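Local structure of protein pid-3 (Caenorhabditis elegans, 7OCX) at the interface of chains A and C and the interface of chains A and B. The protein pairs through its RNA recognition motif domain with that of tofu-6 in the PETISCO complex, which works in piRNA biogenesis. Numbering follows the deposited sequence. Chains: chain A/B, Protein pid-3; chain C, Embryonic developmental protein tofu-6.

Contact 1: the interface of chains A and C. Residues chain A 35-36, 58, 61; chain C 42-44, 65.
Two glutamines on one face of helix 56-66 of pid-3 read the backbone of tofu-6 around its short strand at C:Val43. A:Gln61 grips that residue twice: its carboxamide OE1 accepts from the peptide N of C:Val43 at 3.0 Å, while NE2 of the same amide donates to C:Val43 O at 2.7 Å. Both bonds run in the carbonyl planes of their acceptors, and the second is nearly flush with the amide plane of A:Gln61, so the paired bonds fix how that flat group is turned. One helical turn earlier A:Gln58 reaches out with an extended chain, and its NE2 meets C:Ser44 O at 3.0 Å in an almost straight bond (175° at H). A water extends this grip, lying 3.0 Å from A:Gln58 NE2 and joining it to the hydroxyl OG of C:Ser44.

Apolar contacts fill the space beside the amides. The CE methyl of C:Met65, carried inward by bends at chi2 (77°) and chi3 (36°), rests 3.8 Å from A:Gln58 CD and also touches CD1 of the A:Tyr36 ring. The aliphatic stem of C:Lys42 crosses A:Pro35 at about a right angle, its CD 3.8 Å from the proline CG, and continues past the phenol end of A:Tyr36. Recognising main chain through side-chain amides, with an apolar flank alongside, this patch helps join the RNA recognition motif domains of pid-3 and tofu-6.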
loop_
_atom_site.group_PDB
_atom_site.type_symbol
_atom_site.label_atom_id
_atom_site.label_comp_id
_atom_site.label_asym_id
_atom_site.label_seq_id
_atom_site.Cartn_x
_atom_site.Cartn_y
_atom_site.Cartn_z
ATOM N N PRO A 35 5.094 1.618 2.589
ATOM C CA PRO A 35 4.205 2.308 3.545
ATOM C C PRO A 35 4.486 3.811 3.726
ATOM O O PRO A 35 3.942 4.386 4.694
ATOM C CB PRO A 35 4.505 1.580 4.854
ATOM C CG PRO A 35 6.002 1.287 4.731
ATOM C CD PRO A 35 6.305 1.092 3.250
ATOM N N TYR A 36 5.311 4.406 2.858
ATOM C CA TYR A 36 5.729 5.799 3.035
ATOM C C TYR A 36 4.542 6.735 2.867
ATOM O O TYR A 36 3.652 6.503 2.044
ATOM C CB TYR A 36 6.883 6.202 2.071
ATOM C CG TYR A 36 8.053 5.290 2.307
ATOM C CD1 TYR A 36 8.766 5.371 3.499
ATOM C CD2 TYR A 36 8.388 4.281 1.409
ATOM C CE1 TYR A 36 9.770 4.453 3.796
ATOM C CE2 TYR A 36 9.424 3.391 1.686
ATOM C CZ TYR A 36 10.113 3.488 2.877
ATOM O OH TYR A 36 11.113 2.610 3.157
ATOM N N GLN A 58 11.910 9.776 4.300
ATOM C CA GLN A 58 11.066 8.897 3.513
ATOM C C GLN A 58 11.464 8.901 2.041
ATOM O O GLN A 58 11.455 7.834 1.410
ATOM C CB GLN A 58 9.601 9.272 3.742
ATOM C CG GLN A 58 9.254 9.154 5.242
ATOM C CD GLN A 58 7.783 9.016 5.509
ATOM O OE1 GLN A 58 7.025 8.584 4.636
ATOM N NE2 GLN A 58 7.353 9.427 6.706
ATOM N N GLN A 61 14.535 6.590 1.813
ATOM C CA GLN A 61 14.217 5.177 1.993
ATOM C C GLN A 61 13.413 4.649 0.812
ATOM O O GLN A 61 13.621 3.505 0.377
ATOM C CB GLN A 61 13.472 4.962 3.307
ATOM C CG GLN A 61 14.275 5.326 4.546
ATOM C CD GLN A 61 13.424 5.299 5.799
ATOM O OE1 GLN A 61 13.322 4.282 6.489
ATOM N NE2 GLN A 61 12.755 6.411 6.059
ATOM N N LYS C 42 12.019 0.807 9.321
ATOM C CA LYS C 42 11.781 2.023 8.583
ATOM C C LYS C 42 11.495 3.172 9.548
ATOM O O LYS C 42 10.918 2.993 10.622
ATOM C CB LYS C 42 10.637 1.837 7.588
ATOM C CG LYS C 42 10.909 0.802 6.489
ATOM C CD LYS C 42 9.658 0.606 5.627
ATOM C CE LYS C 42 9.886 -0.355 4.469
ATOM N NZ LYS C 42 10.130 -1.715 4.917
ATOM N N VAL C 43 11.954 4.358 9.173
ATOM C CA VAL C 43 11.860 5.555 10.003
ATOM C C VAL C 43 10.929 6.552 9.341
ATOM O O VAL C 43 11.123 6.910 8.176
ATOM C CB VAL C 43 13.246 6.192 10.224
ATOM C CG1 VAL C 43 13.124 7.480 11.023
ATOM C CG2 VAL C 43 14.199 5.200 10.915
ATOM N N SER C 44 9.942 7.048 10.089
ATOM C CA SER C 44 9.025 8.030 9.523
ATOM C C SER C 44 9.511 9.460 9.681
ATOM O O SER C 44 9.322 10.284 8.778
ATOM C CB SER C 44 7.648 7.910 10.187
ATOM O OG SER C 44 6.837 9.015 9.840
ATOM N N MET C 65 8.276 3.950 11.442
ATOM C CA MET C 65 7.167 3.849 10.505
ATOM C C MET C 65 6.022 3.015 11.063
ATOM O O MET C 65 4.877 3.176 10.622
ATOM C CB MET C 65 7.651 3.252 9.187
ATOM C CG MET C 65 6.587 3.302 8.141
ATOM S SD MET C 65 6.302 4.885 7.363
ATOM C CE MET C 65 7.937 5.605 7.260
HETATM O O HOH W 1 4.834 9.100 8.330
#

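Contact 2: the interface of chains A and B. Residues chain A 26-27, 30, 38, 41; chain B 27, 30-31.
A chi1 of -71° sets CG of B:Phe27 opposite its own carbonyl carbon, and the ring projects from helix 26-32 of chain B into chain A. A:Phe27 adopts nearly the same torsion (chi1 -68°), as expected of a two-fold pair, and the two phenylalanine side chains cross at about a right angle, meeting through their CD1 atoms. The patch is part of a two-fold symmetric interface between two pid-3 copies, through which the protein probably pairs with itself.

The B:Phe27 ring turns one face to strand 38-45 of chain A, while A:Phe27 comes from the other side. CG1 of A:Val38 lies over that first face, displaced toward the rim and 3.8 Å from B:Phe27 CD2. From the same side comes the methyl of A:Ala30, whose CB approaches B:Phe27 CD1 at 3.6 Å. Farther along the ring, A:Ile41 meets CE1 and CZ through its CD1 and CG1 atoms, and the backbone carbonyl of A:Thr26 lies near CE1. An alanine in place of B:Phe27 would probably leave the apolar groups of A:Val38, A:Ile41 and A:Ala30 without the ring that covers them, and A:Phe27 without the ring it crosses. The two-fold relation returns part of this packing, as A:Phe27 CD1 reaches the methyl CB of B:Ala30 at 3.6 Å.

Polar contacts border the apolar patch. The extended side chain of B:Gln31 carries NE2 to A:Ala30 O, a 3.0 Å hydrogen bond whose donor stands 42° out of the carbonyl plane, although the acceptor stays close to the glutamine's amide plane. The other end of that amide works through solvent: a water 2.9 Å from the peptide N of A:Val38 lies 3.2 Å from B:Gln31 OE1.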
loop_
_atom_site.group_PDB
_atom_site.type_symbol
_atom_site.label_atom_id
_atom_site.label_comp_id
_atom_site.label_asym_id
_atom_site.label_seq_id
_atom_site.Cartn_x
_atom_site.Cartn_y
_atom_site.Cartn_z
ATOM N N THR A 26 -3.523 8.036 -9.564
ATOM C CA THR A 26 -2.633 8.495 -8.497
ATOM C C THR A 26 -2.728 7.623 -7.259
ATOM O O THR A 26 -1.729 7.431 -6.565
ATOM C CB THR A 26 -2.910 9.958 -8.125
ATOM O OG1 THR A 26 -4.279 10.117 -7.759
ATOM C CG2 THR A 26 -2.570 10.882 -9.285
ATOM N N PHE A 27 -3.900 7.050 -6.965
ATOM C CA PHE A 27 -3.929 6.150 -5.829
ATOM C C PHE A 27 -3.071 4.912 -6.066
ATOM O O PHE A 27 -2.419 4.418 -5.140
ATOM C CB PHE A 27 -5.350 5.726 -5.558
ATOM C CG PHE A 27 -6.228 6.817 -5.058
ATOM C CD1 PHE A 27 -5.979 7.447 -3.847
ATOM C CD2 PHE A 27 -7.358 7.160 -5.762
ATOM C CE1 PHE A 27 -6.862 8.412 -3.360
ATOM C CE2 PHE A 27 -8.223 8.126 -5.286
ATOM C CZ PHE A 27 -7.974 8.754 -4.092
ATOM N N ALA A 30 0.519 5.775 -5.389
ATOM C CA ALA A 30 0.749 5.783 -3.949
ATOM C C ALA A 30 0.852 4.364 -3.406
ATOM O O ALA A 30 1.651 4.098 -2.499
ATOM C CB ALA A 30 -0.365 6.553 -3.256
ATOM N N VAL A 38 2.482 9.603 1.559
ATOM C CA VAL A 38 2.357 10.347 0.312
ATOM C C VAL A 38 1.407 11.511 0.533
ATOM O O VAL A 38 0.240 11.318 0.905
ATOM C CB VAL A 38 1.829 9.456 -0.820
ATOM C CG1 VAL A 38 1.539 10.287 -2.070
ATOM C CG2 VAL A 38 2.799 8.365 -1.156
ATOM N N ILE A 41 0.578 13.868 -5.485
ATOM C CA ILE A 41 1.120 13.247 -6.681
ATOM C C ILE A 41 0.727 14.081 -7.890
ATOM O O ILE A 41 -0.434 14.467 -8.019
ATOM C CB ILE A 41 0.644 11.789 -6.853
ATOM C CG1 ILE A 41 1.082 10.930 -5.659
ATOM C CG2 ILE A 41 1.211 11.233 -8.166
ATOM C CD1 ILE A 41 0.759 9.415 -5.774
ATOM N N PHE B 27 -4.326 9.120 0.449
ATOM C CA PHE B 27 -3.370 8.211 -0.138
ATOM C C PHE B 27 -3.034 7.074 0.818
ATOM O O PHE B 27 -2.853 5.929 0.395
ATOM C CB PHE B 27 -2.112 8.983 -0.500
ATOM C CG PHE B 27 -2.286 9.912 -1.661
ATOM C CD1 PHE B 27 -2.572 9.424 -2.909
ATOM C CD2 PHE B 27 -2.138 11.257 -1.508
ATOM C CE1 PHE B 27 -2.675 10.264 -3.990
ATOM C CE2 PHE B 27 -2.257 12.113 -2.592
ATOM C CZ PHE B 27 -2.522 11.609 -3.833
ATOM N N ALA B 30 -5.693 4.497 0.656
ATOM C CA ALA B 30 -5.488 3.677 -0.538
ATOM C C ALA B 30 -4.373 2.658 -0.338
ATOM O O ALA B 30 -4.460 1.522 -0.836
ATOM C CB ALA B 30 -5.211 4.575 -1.741
ATOM N N GLN B 31 -3.295 3.047 0.361
ATOM C CA GLN B 31 -2.194 2.131 0.618
ATOM C C GLN B 31 -2.644 0.934 1.462
ATOM O O GLN B 31 -2.142 -0.183 1.275
ATOM C CB GLN B 31 -1.025 2.880 1.274
ATOM C CG GLN B 31 -0.340 3.901 0.321
ATOM C CD GLN B 31 0.723 4.724 1.030
ATOM O OE1 GLN B 31 0.499 5.193 2.144
ATOM N NE2 GLN B 31 1.832 5.001 0.348
HETATM O O HOH W 2 0.097 8.386 2.561
#

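Contact 1 and contact 2 lie about 15 Å apart between the centres of their C-alpha atoms. The residues described for the two do not overlap, yet they are close in sequence: A:Pro35 and A:Tyr36 of contact 1 lie in the loop joining helix 26-32 to strand 38-45, the two elements used in contact 2. Helix 56-66 contributes A:Gln58 and A:Gln61 to contact 1. Contact 2 joins two pid-3 copies in the crystal, probably as a dimer, whereas contact 1 adds tofu-6, so one small domain may serve two partners at once. The connecting loop might couple them, although the structure alone does not show this.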